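Local coordinates for glycine oxidase (Bacillus cereus ATCC 14579, PDB 7CYX), which probably catalyses the FAD-dependent oxidation of glycine by oxygen to glyoxylate, ammonium and hydrogen peroxide, a step linked to thiamine diphosphate biosynthesis, at residues P61-A66 and D113-T118. Sequence-based numbering, arbitrary orientation.
Sequences PLFELA and DWQQKT
Phe63 bridges two helices of this DAO-family flavoenzyme, reaching from helix 61-70 to Trp114, Gln115 and Thr118, on and just after helix 102-116. Its CB points toward 113-118, and with CG anti to the backbone N (chi1 -163°) the far rim of the ring, CE1, CZ and CE2, makes the contact. CE1 approaches CH2 of Trp114 at 4.3 Å; the two six-membered rings are inclined to each other, centroids 5.8 Å apart and planes at 57°, with CH2 lying above the Phe63 ring and displaced toward its rim. At the tip, CZ lies 4.4 Å from CG of Gln115, the aliphatic part of a side chain whose amide NE2 is weakly hydrogen-bonded to Tyr147. On the other flank CE2 comes to 4.1 Å from OG1 of Thr118, which sits at the ring edge near its plane. A phenyl group suits this place because it is long and flat enough to reach from one helix to the other and touch three residues at once, while the broad indole of Trp114 gives it an apolar surface. Thr118 can stand beside an aromatic edge because OG1 donates to the carbonyl O of Gln115 and is also hydrogen-bonded to Arg67, which forms a salt bridge with Glu64. The side chain of Phe63 is about 13 Å from the bound FAD, so the contact joins the two helices without touching the cofactor. The carbonyl O of Gln115 takes two donors from Thr118, its backbone N at 2.9 Å and OG1 at 2.7 Å, the hydroxyl lying in the carbonyl plane.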
ATOM      1  N   PRO A  61       2.850 -27.332 -20.366  1.00 92.58           N
ATOM      2  CA  PRO A  61       3.486 -26.148 -20.956  1.00 86.06           C
ATOM      3  C   PRO A  61       3.259 -24.823 -20.201  1.00 85.78           C
ATOM      4  O   PRO A  61       3.928 -23.836 -20.504  1.00 90.66           O
ATOM      5  CB  PRO A  61       2.864 -26.036 -22.358  1.00 89.26           C
ATOM      6  CG  PRO A  61       2.301 -27.418 -22.634  1.00 94.75           C
ATOM      7  CD  PRO A  61       1.873 -27.945 -21.279  1.00 95.90           C
ATOM      8  N   LEU A  62       2.324 -24.798 -19.244  1.00 79.69           N
ATOM      9  CA  LEU A  62       2.148 -23.640 -18.360  1.00 82.26           C
ATOM     10  C   LEU A  62       3.307 -23.562 -17.362  1.00 81.64           C
ATOM     11  O   LEU A  62       3.819 -22.478 -17.110  1.00 79.54           O
ATOM     12  CB  LEU A  62       0.811 -23.713 -17.611  1.00 80.26           C
ATOM     13  CG  LEU A  62      -0.433 -23.292 -18.392  1.00 77.70           C
ATOM     14  CD1 LEU A  62      -1.617 -23.113 -17.454  1.00 78.62           C
ATOM     15  CD2 LEU A  62      -0.184 -22.008 -19.171  1.00 79.35           C
ATOM     16  N   PHE A  63       3.703 -24.707 -16.797  1.00 88.68           N
ATOM     17  CA  PHE A  63       4.765 -24.772 -15.779  1.00 84.67           C
ATOM     18  C   PHE A  63       5.967 -23.922 -16.208  1.00 80.24           C
ATOM     19  O   PHE A  63       6.534 -23.197 -15.389  1.00 71.94           O
ATOM     20  CB  PHE A  63       5.219 -26.212 -15.533  1.00 89.14           C
ATOM     21  CG  PHE A  63       5.992 -26.405 -14.252  1.00 94.09           C
ATOM     22  CD1 PHE A  63       5.356 -26.310 -13.022  1.00 94.08           C
ATOM     23  CD2 PHE A  63       7.353 -26.676 -14.273  1.00 94.70           C
ATOM     24  CE1 PHE A  63       6.063 -26.482 -11.841  1.00 95.93           C
ATOM     25  CE2 PHE A  63       8.058 -26.847 -13.091  1.00 98.01           C
ATOM     26  CZ  PHE A  63       7.413 -26.751 -11.877  1.00 98.75           C
ATOM     27  N   GLU A  64       6.323 -24.012 -17.495  1.00 79.33           N
ATOM     28  CA  GLU A  64       7.499 -23.350 -18.038  1.00 83.44           C
ATOM     29  C   GLU A  64       7.224 -21.855 -18.231  1.00 80.90           C
ATOM     30  O   GLU A  64       8.112 -21.040 -18.021  1.00 72.61           O
ATOM     31  CB  GLU A  64       7.928 -23.998 -19.357  1.00 91.80           C
ATOM     32  CG  GLU A  64       9.434 -24.168 -19.471  1.00100.81           C
ATOM     33  CD  GLU A  64      10.067 -24.887 -18.285  1.00107.40           C
ATOM     34  OE1 GLU A  64      11.009 -24.320 -17.695  1.00102.21           O
ATOM     35  OE2 GLU A  64       9.606 -26.005 -17.937  1.00119.58           O
ATOM     36  N   LEU A  65       5.998 -21.522 -18.648  1.00 80.46           N
ATOM     37  CA  LEU A  65       5.543 -20.135 -18.774  1.00 71.64           C
ATOM     38  C   LEU A  65       5.534 -19.491 -17.378  1.00 63.45           C
ATOM     39  O   LEU A  65       5.986 -18.386 -17.205  1.00 60.88           O
ATOM     40  CB  LEU A  65       4.153 -20.126 -19.429  1.00 71.24           C
ATOM     41  CG  LEU A  65       3.915 -19.109 -20.551  1.00 80.33           C
ATOM     42  CD1 LEU A  65       5.145 -18.908 -21.428  1.00 83.41           C
ATOM     43  CD2 LEU A  65       2.733 -19.535 -21.416  1.00 77.89           C
ATOM     44  N   ALA A  66       5.017 -20.222 -16.386  1.00 65.97           N
ATOM     45  CA  ALA A  66       4.985 -19.814 -14.980  1.00 60.46           C
ATOM     46  C   ALA A  66       6.396 -19.514 -14.460  1.00 63.59           C
ATOM     47  O   ALA A  66       6.617 -18.481 -13.807  1.00 59.24           O
ATOM     48  CB  ALA A  66       4.343 -20.902 -14.152  1.00 60.09           C
ATOM     49  N   ASP A 113       9.198 -35.036  -5.432  1.00 63.62           N
ATOM     50  CA  ASP A 113      10.161 -35.933  -6.074  1.00 65.67           C
ATOM     51  C   ASP A 113      10.156 -35.734  -7.598  1.00 69.88           C
ATOM     52  O   ASP A 113      11.221 -35.801  -8.221  1.00 76.89           O
ATOM     53  CB  ASP A 113       9.943 -37.380  -5.626  1.00 71.58           C
ATOM     54  CG  ASP A 113      10.394 -37.636  -4.192  1.00 74.27           C
ATOM     55  OD1 ASP A 113      10.984 -36.714  -3.577  1.00 80.86           O
ATOM     56  OD2 ASP A 113      10.142 -38.742  -3.685  1.00 74.48           O
ATOM     57  N   TRP A 114       8.989 -35.460  -8.200  1.00 75.47           N
ATOM     58  CA  TRP A 114       8.944 -35.156  -9.644  1.00 68.55           C
ATOM     59  C   TRP A 114       9.416 -33.720  -9.891  1.00 67.11           C
ATOM     60  O   TRP A 114      10.066 -33.444 -10.888  1.00 70.50           O
ATOM     61  CB  TRP A 114       7.572 -35.472 -10.271  1.00 72.20           C
ATOM     62  CG  TRP A 114       6.461 -34.480 -10.088  1.00 76.09           C
ATOM     63  CD1 TRP A 114       5.340 -34.652  -9.324  1.00 79.75           C
ATOM     64  CD2 TRP A 114       6.295 -33.209 -10.749  1.00 76.72           C
ATOM     65  NE1 TRP A 114       4.509 -33.566  -9.429  1.00 72.54           N
ATOM     66  CE2 TRP A 114       5.067 -32.664 -10.296  1.00 74.14           C
ATOM     67  CE3 TRP A 114       7.066 -32.465 -11.655  1.00 69.69           C
ATOM     68  CZ2 TRP A 114       4.606 -31.417 -10.715  1.00 66.36           C
ATOM     69  CZ3 TRP A 114       6.610 -31.234 -12.070  1.00 66.67           C
ATOM     70  CH2 TRP A 114       5.392 -30.721 -11.608  1.00 72.13           C
ATOM     71  N   GLN A 115       9.103 -32.816  -8.964  1.00 67.12           N
ATOM     72  CA  GLN A 115       9.458 -31.400  -9.086  1.00 68.61           C
ATOM     73  C   GLN A 115      10.985 -31.235  -9.087  1.00 72.53           C
ATOM     74  O   GLN A 115      11.558 -30.486  -9.896  1.00 62.13           O
ATOM     75  CB  GLN A 115       8.840 -30.614  -7.928  1.00 68.25           C
ATOM     76  CG  GLN A 115       8.006 -29.422  -8.371  1.00 76.05           C
ATOM     77  CD  GLN A 115       6.745 -29.242  -7.557  1.00 76.44           C
ATOM     78  OE1 GLN A 115       5.665 -29.057  -8.114  1.00 75.04           O
ATOM     79  NE2 GLN A 115       6.871 -29.299  -6.237  1.00 73.85           N
ATOM     80  N   GLN A 116      11.633 -31.949  -8.162  1.00 76.03           N
ATOM     81  CA  GLN A 116      13.078 -31.876  -7.937  1.00 88.44           C
ATOM     82  C   GLN A 116      13.882 -32.133  -9.226  1.00 84.45           C
ATOM     83  O   GLN A 116      14.941 -31.527  -9.427  1.00 78.24           O
ATOM     84  CB  GLN A 116      13.479 -32.892  -6.868  1.00 90.91           C
ATOM     85  CG  GLN A 116      14.576 -32.389  -5.948  1.00 92.81           C
ATOM     86  CD  GLN A 116      14.199 -32.599  -4.504  1.00 92.84           C
ATOM     87  OE1 GLN A 116      14.084 -31.640  -3.741  1.00 80.79           O
ATOM     88  NE2 GLN A 116      13.975 -33.857  -4.136  1.00 81.27           N
ATOM     89  N   LYS A 117      13.384 -33.033 -10.084  1.00 76.04           N
ATOM     90  CA  LYS A 117      14.060 -33.410 -11.317  1.00 80.67           C
ATOM     91  C   LYS A 117      14.077 -32.248 -12.323  1.00 82.82           C
ATOM     92  O   LYS A 117      14.806 -32.330 -13.305  1.00 86.07           O
ATOM     93  CB  LYS A 117      13.389 -34.641 -11.935  1.00 82.29           C
ATOM     94  CG  LYS A 117      13.577 -35.934 -11.156  1.00 81.65           C
ATOM     95  CD  LYS A 117      12.513 -36.976 -11.434  1.00 85.83           C
ATOM     96  CE  LYS A 117      12.895 -38.355 -10.939  1.00 84.50           C
ATOM     97  NZ  LYS A 117      13.952 -38.963 -11.785  1.00 86.73           N
ATOM     98  N   THR A 118      13.298 -31.181 -12.075  1.00 85.41           N
ATOM     99  CA  THR A 118      13.192 -30.017 -12.985  1.00 86.25           C
ATOM    100  C   THR A 118      14.172 -28.893 -12.589  1.00 89.21           C
ATOM    101  O   THR A 118      14.275 -27.906 -13.315  1.00 79.54           O
ATOM    102  CB  THR A 118      11.753 -29.470 -13.057  1.00 92.96           C
ATOM    103  OG1 THR A 118      11.477 -28.688 -11.890  1.00 93.09           O
ATOM    104  CG2 THR A 118      10.706 -30.555 -13.207  1.00 90.76           C
TER